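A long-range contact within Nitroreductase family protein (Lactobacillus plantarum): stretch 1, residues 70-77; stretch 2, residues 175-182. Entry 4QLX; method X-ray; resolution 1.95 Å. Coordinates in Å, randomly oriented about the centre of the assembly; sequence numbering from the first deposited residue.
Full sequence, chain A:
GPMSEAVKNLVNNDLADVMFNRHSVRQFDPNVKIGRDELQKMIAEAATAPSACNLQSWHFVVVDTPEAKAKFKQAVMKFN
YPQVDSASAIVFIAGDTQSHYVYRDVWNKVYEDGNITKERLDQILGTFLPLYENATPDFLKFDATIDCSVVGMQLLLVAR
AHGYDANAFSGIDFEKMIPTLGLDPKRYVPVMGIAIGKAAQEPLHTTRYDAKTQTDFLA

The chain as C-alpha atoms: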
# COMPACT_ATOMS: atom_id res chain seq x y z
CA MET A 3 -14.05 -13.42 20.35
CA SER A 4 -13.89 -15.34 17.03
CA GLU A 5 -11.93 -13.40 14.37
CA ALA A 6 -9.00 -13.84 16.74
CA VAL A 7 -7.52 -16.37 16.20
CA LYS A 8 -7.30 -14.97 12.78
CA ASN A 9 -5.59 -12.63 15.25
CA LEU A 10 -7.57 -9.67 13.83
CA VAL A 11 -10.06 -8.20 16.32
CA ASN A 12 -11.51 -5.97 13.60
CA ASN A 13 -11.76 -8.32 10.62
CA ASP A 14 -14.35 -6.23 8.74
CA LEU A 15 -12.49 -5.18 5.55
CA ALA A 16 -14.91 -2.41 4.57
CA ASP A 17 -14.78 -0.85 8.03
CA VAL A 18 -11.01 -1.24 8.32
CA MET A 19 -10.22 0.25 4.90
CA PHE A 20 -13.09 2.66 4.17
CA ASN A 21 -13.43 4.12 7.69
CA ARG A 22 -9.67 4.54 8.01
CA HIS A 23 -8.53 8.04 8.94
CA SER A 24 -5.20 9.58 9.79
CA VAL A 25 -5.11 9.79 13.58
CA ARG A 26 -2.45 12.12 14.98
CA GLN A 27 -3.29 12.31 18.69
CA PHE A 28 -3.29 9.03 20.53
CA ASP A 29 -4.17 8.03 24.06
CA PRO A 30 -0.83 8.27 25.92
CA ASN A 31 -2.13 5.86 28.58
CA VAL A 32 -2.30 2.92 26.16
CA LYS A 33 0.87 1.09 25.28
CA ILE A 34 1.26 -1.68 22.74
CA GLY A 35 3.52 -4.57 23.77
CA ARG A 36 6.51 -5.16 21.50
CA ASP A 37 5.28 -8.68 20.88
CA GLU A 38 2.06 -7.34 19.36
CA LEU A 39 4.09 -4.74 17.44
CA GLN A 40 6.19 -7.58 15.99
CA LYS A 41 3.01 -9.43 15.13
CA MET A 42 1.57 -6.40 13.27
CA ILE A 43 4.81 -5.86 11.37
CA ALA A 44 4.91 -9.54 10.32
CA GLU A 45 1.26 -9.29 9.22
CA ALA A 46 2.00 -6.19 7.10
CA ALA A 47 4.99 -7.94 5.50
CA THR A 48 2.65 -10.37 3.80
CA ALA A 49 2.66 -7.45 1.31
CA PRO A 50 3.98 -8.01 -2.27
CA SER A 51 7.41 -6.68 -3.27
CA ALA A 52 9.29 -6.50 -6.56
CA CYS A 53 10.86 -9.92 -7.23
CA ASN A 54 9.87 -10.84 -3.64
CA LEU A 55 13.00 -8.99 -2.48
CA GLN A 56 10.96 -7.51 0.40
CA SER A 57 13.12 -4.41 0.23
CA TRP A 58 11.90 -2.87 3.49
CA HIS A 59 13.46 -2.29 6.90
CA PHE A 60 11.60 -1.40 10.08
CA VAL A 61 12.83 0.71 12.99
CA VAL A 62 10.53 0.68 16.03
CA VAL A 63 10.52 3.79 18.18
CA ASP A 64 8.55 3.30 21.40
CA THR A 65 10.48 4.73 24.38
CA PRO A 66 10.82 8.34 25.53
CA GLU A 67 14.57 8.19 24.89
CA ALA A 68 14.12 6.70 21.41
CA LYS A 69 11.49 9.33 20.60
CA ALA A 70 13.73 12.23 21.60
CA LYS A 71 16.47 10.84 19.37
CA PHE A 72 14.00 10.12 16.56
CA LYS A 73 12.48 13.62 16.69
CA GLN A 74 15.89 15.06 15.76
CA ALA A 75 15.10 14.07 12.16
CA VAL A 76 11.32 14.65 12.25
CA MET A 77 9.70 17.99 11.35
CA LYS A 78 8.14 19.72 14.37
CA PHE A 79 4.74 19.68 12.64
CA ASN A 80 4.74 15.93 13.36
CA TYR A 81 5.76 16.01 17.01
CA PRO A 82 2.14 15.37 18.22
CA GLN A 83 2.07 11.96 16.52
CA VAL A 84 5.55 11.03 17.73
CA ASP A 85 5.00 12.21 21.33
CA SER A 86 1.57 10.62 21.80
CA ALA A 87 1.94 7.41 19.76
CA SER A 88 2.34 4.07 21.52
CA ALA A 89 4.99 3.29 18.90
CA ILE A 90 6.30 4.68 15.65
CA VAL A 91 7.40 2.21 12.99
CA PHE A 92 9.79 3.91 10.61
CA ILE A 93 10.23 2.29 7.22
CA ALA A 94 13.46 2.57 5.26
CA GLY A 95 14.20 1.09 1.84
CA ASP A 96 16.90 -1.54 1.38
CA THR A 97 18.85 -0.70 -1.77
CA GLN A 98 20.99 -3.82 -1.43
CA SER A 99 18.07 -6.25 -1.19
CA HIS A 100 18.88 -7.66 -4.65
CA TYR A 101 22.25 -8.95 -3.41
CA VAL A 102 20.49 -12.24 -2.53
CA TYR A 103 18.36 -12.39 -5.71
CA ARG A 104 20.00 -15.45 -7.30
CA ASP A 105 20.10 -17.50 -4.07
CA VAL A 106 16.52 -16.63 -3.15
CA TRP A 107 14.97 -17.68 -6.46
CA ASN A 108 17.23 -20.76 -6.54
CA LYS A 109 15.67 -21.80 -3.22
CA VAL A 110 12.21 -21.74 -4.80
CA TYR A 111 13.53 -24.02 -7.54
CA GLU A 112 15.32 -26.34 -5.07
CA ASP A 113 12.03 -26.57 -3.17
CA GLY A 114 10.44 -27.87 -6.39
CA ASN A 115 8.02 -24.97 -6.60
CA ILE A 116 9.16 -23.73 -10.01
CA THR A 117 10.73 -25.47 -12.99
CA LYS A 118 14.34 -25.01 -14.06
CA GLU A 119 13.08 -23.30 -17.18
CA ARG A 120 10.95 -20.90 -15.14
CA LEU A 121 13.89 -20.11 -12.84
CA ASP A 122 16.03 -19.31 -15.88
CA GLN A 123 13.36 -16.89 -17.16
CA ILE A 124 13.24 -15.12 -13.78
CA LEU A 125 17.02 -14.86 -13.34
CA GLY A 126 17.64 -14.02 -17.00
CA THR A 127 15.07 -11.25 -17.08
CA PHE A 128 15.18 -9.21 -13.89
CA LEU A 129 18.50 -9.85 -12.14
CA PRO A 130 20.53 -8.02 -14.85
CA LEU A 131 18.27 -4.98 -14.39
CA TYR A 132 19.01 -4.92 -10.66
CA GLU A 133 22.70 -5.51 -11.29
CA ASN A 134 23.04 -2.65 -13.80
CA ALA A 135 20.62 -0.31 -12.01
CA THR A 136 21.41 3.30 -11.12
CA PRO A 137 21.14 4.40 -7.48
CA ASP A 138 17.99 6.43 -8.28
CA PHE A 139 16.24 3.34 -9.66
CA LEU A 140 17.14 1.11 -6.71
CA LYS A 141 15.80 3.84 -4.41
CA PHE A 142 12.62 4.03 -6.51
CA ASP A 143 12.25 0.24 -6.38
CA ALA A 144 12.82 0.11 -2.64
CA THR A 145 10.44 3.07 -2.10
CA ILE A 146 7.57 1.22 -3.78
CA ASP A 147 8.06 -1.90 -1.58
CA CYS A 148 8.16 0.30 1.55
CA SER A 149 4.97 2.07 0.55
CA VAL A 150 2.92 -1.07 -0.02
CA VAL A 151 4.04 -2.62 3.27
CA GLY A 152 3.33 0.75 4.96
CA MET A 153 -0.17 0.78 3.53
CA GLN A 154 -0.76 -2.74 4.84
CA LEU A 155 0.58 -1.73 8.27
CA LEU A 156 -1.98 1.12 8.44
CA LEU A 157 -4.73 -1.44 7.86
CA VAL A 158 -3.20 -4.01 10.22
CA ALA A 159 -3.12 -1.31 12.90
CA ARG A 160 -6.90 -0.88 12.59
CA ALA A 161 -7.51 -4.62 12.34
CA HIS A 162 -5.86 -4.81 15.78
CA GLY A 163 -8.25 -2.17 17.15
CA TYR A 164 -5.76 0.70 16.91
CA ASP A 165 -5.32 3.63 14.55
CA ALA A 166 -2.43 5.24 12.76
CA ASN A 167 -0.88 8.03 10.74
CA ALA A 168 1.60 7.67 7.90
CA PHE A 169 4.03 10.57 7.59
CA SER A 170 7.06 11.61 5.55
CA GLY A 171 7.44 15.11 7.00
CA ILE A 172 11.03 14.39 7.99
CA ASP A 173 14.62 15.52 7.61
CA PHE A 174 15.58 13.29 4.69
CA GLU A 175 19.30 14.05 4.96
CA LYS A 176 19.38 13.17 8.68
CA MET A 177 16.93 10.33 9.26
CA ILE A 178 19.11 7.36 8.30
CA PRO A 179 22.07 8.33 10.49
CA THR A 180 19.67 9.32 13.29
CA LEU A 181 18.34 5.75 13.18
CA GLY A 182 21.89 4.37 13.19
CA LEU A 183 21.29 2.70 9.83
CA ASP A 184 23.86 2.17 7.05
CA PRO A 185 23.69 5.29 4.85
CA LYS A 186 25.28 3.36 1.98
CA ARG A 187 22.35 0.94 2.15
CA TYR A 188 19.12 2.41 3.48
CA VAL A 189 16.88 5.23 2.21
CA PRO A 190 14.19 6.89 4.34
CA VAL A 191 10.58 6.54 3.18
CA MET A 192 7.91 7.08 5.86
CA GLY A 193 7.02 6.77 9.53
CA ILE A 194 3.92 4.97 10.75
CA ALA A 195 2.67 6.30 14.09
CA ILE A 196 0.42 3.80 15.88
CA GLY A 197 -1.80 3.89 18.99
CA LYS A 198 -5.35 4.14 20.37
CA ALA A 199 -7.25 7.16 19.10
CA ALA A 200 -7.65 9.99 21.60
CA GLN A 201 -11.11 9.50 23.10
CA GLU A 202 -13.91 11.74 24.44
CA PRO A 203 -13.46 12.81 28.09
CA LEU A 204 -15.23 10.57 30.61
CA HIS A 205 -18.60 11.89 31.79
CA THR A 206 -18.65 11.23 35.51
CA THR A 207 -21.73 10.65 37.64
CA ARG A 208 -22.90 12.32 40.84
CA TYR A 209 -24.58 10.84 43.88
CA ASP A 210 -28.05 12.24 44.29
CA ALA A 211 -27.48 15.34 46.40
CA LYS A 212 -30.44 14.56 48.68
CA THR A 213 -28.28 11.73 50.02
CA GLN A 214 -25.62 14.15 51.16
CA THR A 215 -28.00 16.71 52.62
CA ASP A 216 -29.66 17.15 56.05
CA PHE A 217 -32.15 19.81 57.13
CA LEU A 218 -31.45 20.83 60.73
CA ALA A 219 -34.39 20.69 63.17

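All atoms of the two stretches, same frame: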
# COMPACT_ATOMS: atom_id res chain seq x y z
N ALA A 70 12.97 10.98 21.57
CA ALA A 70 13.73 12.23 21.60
C ALA A 70 14.83 12.20 20.55
O ALA A 70 15.12 13.21 19.90
CB ALA A 70 14.32 12.46 23.00
N LYS A 71 15.44 11.03 20.39
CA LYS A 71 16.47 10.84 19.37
C LYS A 71 15.86 10.86 17.97
O LYS A 71 16.41 11.45 17.05
CB LYS A 71 17.21 9.52 19.62
CG LYS A 71 18.12 9.10 18.49
CD LYS A 71 19.27 10.07 18.30
CE LYS A 71 20.47 9.36 17.69
NZ LYS A 71 21.54 10.30 17.26
N PHE A 72 14.72 10.18 17.82
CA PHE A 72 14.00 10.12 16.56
C PHE A 72 13.58 11.52 16.11
O PHE A 72 13.82 11.92 14.97
CB PHE A 72 12.79 9.20 16.73
CG PHE A 72 11.92 9.08 15.52
CD1 PHE A 72 12.41 8.56 14.33
CD2 PHE A 72 10.58 9.41 15.59
CE1 PHE A 72 11.59 8.42 13.21
CE2 PHE A 72 9.75 9.27 14.47
CZ PHE A 72 10.26 8.77 13.29
N LYS A 73 12.98 12.28 17.02
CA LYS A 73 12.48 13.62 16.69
C LYS A 73 13.54 14.56 16.12
O LYS A 73 13.20 15.54 15.46
CB LYS A 73 11.85 14.26 17.92
CG LYS A 73 10.52 13.66 18.26
CD LYS A 73 9.68 14.58 19.09
CE LYS A 73 10.25 14.80 20.47
NZ LYS A 73 9.22 15.43 21.34
N GLN A 74 14.81 14.25 16.33
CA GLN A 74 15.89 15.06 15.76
C GLN A 74 15.81 15.15 14.24
O GLN A 74 16.32 16.09 13.64
CB GLN A 74 17.25 14.50 16.15
CG GLN A 74 17.54 14.48 17.63
CD GLN A 74 18.93 13.93 17.90
OE1 GLN A 74 19.54 13.30 17.02
NE2 GLN A 74 19.45 14.17 19.10
N ALA A 75 15.18 14.16 13.62
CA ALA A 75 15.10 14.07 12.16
C ALA A 75 13.65 14.10 11.68
O ALA A 75 13.35 13.77 10.54
CB ALA A 75 15.80 12.79 11.68
N VAL A 76 12.75 14.51 12.57
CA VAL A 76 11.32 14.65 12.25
C VAL A 76 10.93 16.12 12.31
O VAL A 76 11.35 16.81 13.23
CB VAL A 76 10.46 13.82 13.22
CG1 VAL A 76 8.96 14.12 13.05
CG2 VAL A 76 10.73 12.32 13.03
N MET A 77 10.15 16.59 11.33
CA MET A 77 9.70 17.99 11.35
C MET A 77 8.79 18.23 12.55
O MET A 77 8.05 17.33 12.96
CB MET A 77 8.97 18.34 10.05
CG MET A 77 9.86 18.31 8.81
SD MET A 77 8.96 18.47 7.26
CE MET A 77 8.32 20.14 7.43
N GLU A 175 17.85 14.16 4.96
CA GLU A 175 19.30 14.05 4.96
C GLU A 175 19.82 13.54 6.31
O GLU A 175 20.97 13.15 6.41
CB GLU A 175 19.96 15.39 4.61
CG GLU A 175 19.41 16.07 3.35
CD GLU A 175 18.06 16.77 3.56
OE1 GLU A 175 17.72 17.09 4.72
OE2 GLU A 175 17.34 16.99 2.55
N LYS A 176 18.96 13.51 7.32
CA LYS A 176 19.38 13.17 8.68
C LYS A 176 18.79 11.88 9.24
O LYS A 176 19.32 11.32 10.20
CB LYS A 176 19.02 14.30 9.66
CG LYS A 176 20.02 15.43 9.72
CD LYS A 176 19.60 16.45 10.78
CE LYS A 176 19.54 15.82 12.16
NZ LYS A 176 19.09 16.80 13.19
N MET A 177 17.68 11.42 8.65
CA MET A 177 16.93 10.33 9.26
C MET A 177 17.73 9.03 9.36
O MET A 177 17.73 8.38 10.40
CB MET A 177 15.63 10.07 8.51
CG MET A 177 14.78 8.96 9.12
SD MET A 177 14.36 9.17 10.87
CE MET A 177 13.12 10.46 10.78
N ILE A 178 18.41 8.64 8.28
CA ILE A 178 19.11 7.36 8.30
C ILE A 178 20.22 7.34 9.36
O ILE A 178 20.30 6.39 10.14
CB ILE A 178 19.70 7.00 6.90
CG1 ILE A 178 18.57 6.73 5.91
CG2 ILE A 178 20.61 5.78 6.98
CD1 ILE A 178 17.62 5.62 6.32
N PRO A 179 21.06 8.39 9.43
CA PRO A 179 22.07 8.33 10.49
C PRO A 179 21.46 8.43 11.88
O PRO A 179 21.94 7.75 12.80
CB PRO A 179 22.96 9.54 10.19
CG PRO A 179 22.76 9.81 8.74
CD PRO A 179 21.31 9.51 8.51
N THR A 180 20.41 9.23 12.03
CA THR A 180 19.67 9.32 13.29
C THR A 180 19.18 7.96 13.76
O THR A 180 19.15 7.68 14.96
CB THR A 180 18.45 10.28 13.16
OG1 THR A 180 18.92 11.62 12.93
CG2 THR A 180 17.59 10.27 14.42
N LEU A 181 18.81 7.09 12.82
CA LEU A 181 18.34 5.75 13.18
C LEU A 181 19.50 4.77 13.36
O LEU A 181 19.29 3.62 13.77
CB LEU A 181 17.37 5.23 12.11
CG LEU A 181 16.07 6.02 11.89
CD1 LEU A 181 15.26 5.42 10.75
CD2 LEU A 181 15.23 6.08 13.15
N GLY A 182 20.71 5.21 13.06
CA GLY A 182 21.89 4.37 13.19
C GLY A 182 21.98 3.34 12.08
O GLY A 182 22.65 2.32 12.23
O HOH W 1 20.54 13.56 14.55

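A helical segment and the residues that follow it pack against a short helix about a hundred residues later in the chain, through a small, mostly apolar contact with Ala 75, Met 177 and Thr 180 at its middle and a single direct hydrogen bond and one water bridge toward the solvent. Together the two stretches bury 401 Å², and their backbones come closest where the CA atoms of Ala 75 and Met 177 lie 5.1 Å apart; the CA atoms of Phe 72 and Thr 180 are 6.6 Å apart.

Ala 75 points its CB toward the second stretch, and its small side chain lets that backbone come near: Ala 75 CB lies 4.0 Å from Lys 176 C, 3.6 Å from Thr 180 OG1 and 3.7 Å from Met 177 CE. The CA-to-CB bond of Met 177 runs sideways, but the side chain, with chi angles t, p, p, brings its terminal methyl into a pocket lined by three residues of the first stretch. Met 177 CE is 3.5 Å from Phe 72 CE1, 3.8 Å from Val 76 CG2 and 3.3 Å from Ala 75 O, the last a close van der Waals contact with a carbonyl oxygen. Met 177 SD sits 4.8 Å from the centroid of the Phe 72 ring, 65° off the ring normal, an oblique sulfur-aromatic approach. Although the CA-to-CB bond of Phe 72 points away from the second stretch, its t rotamer carries the ring back within reach. Leu 181 behaves similarly: its CB is directed away, yet its CD2 meets the ring edge, 3.9 Å from Phe 72 CD1.

Thr 180 loses more surface to the other stretch than any other residue here. Its hydroxyl and methyl have distinct surroundings. Thr 180 OG1 donates a hydrogen bond to Lys 176 O (2.8 Å), one turn back in its own stretch, while Thr 180 N also donates to that oxygen (3.0 Å). Thr 180 CG2 presses against the backbone of the first helix, 3.1 Å from Lys 71 O, a tight contact for a methyl group. Lys 71 O also accepts a weak hydrogen bond from Gln 74 N (3.3 Å). The aliphatic part of Lys 71 lies alongside the same methyl, with Lys 71 CD 4.2 Å from Thr 180 CG2.

The direct polar link comes from Lys 176, whose side chain bends at chi3 (p) and reaches the backbone of the first stretch: Lys 176 NZ donates to Gln 74 O at 2.9 Å. This bond uses a main-chain acceptor, so it does not pair the lysine with an opposite charge. The side chain of Gln 74 joins the contact through water 1, which donates to Gln 74 OE1 (2.7 Å) and to Thr 180 OG1 (3.0 Å). The threonine hydroxyl is thus donor to Lys 176 O in its own stretch and acceptor from the water. Beyond Thr 180 the short helix closes in a Schellman motif at Gly 182, whose positive phi suits glycine and which makes no contact with the first stretch.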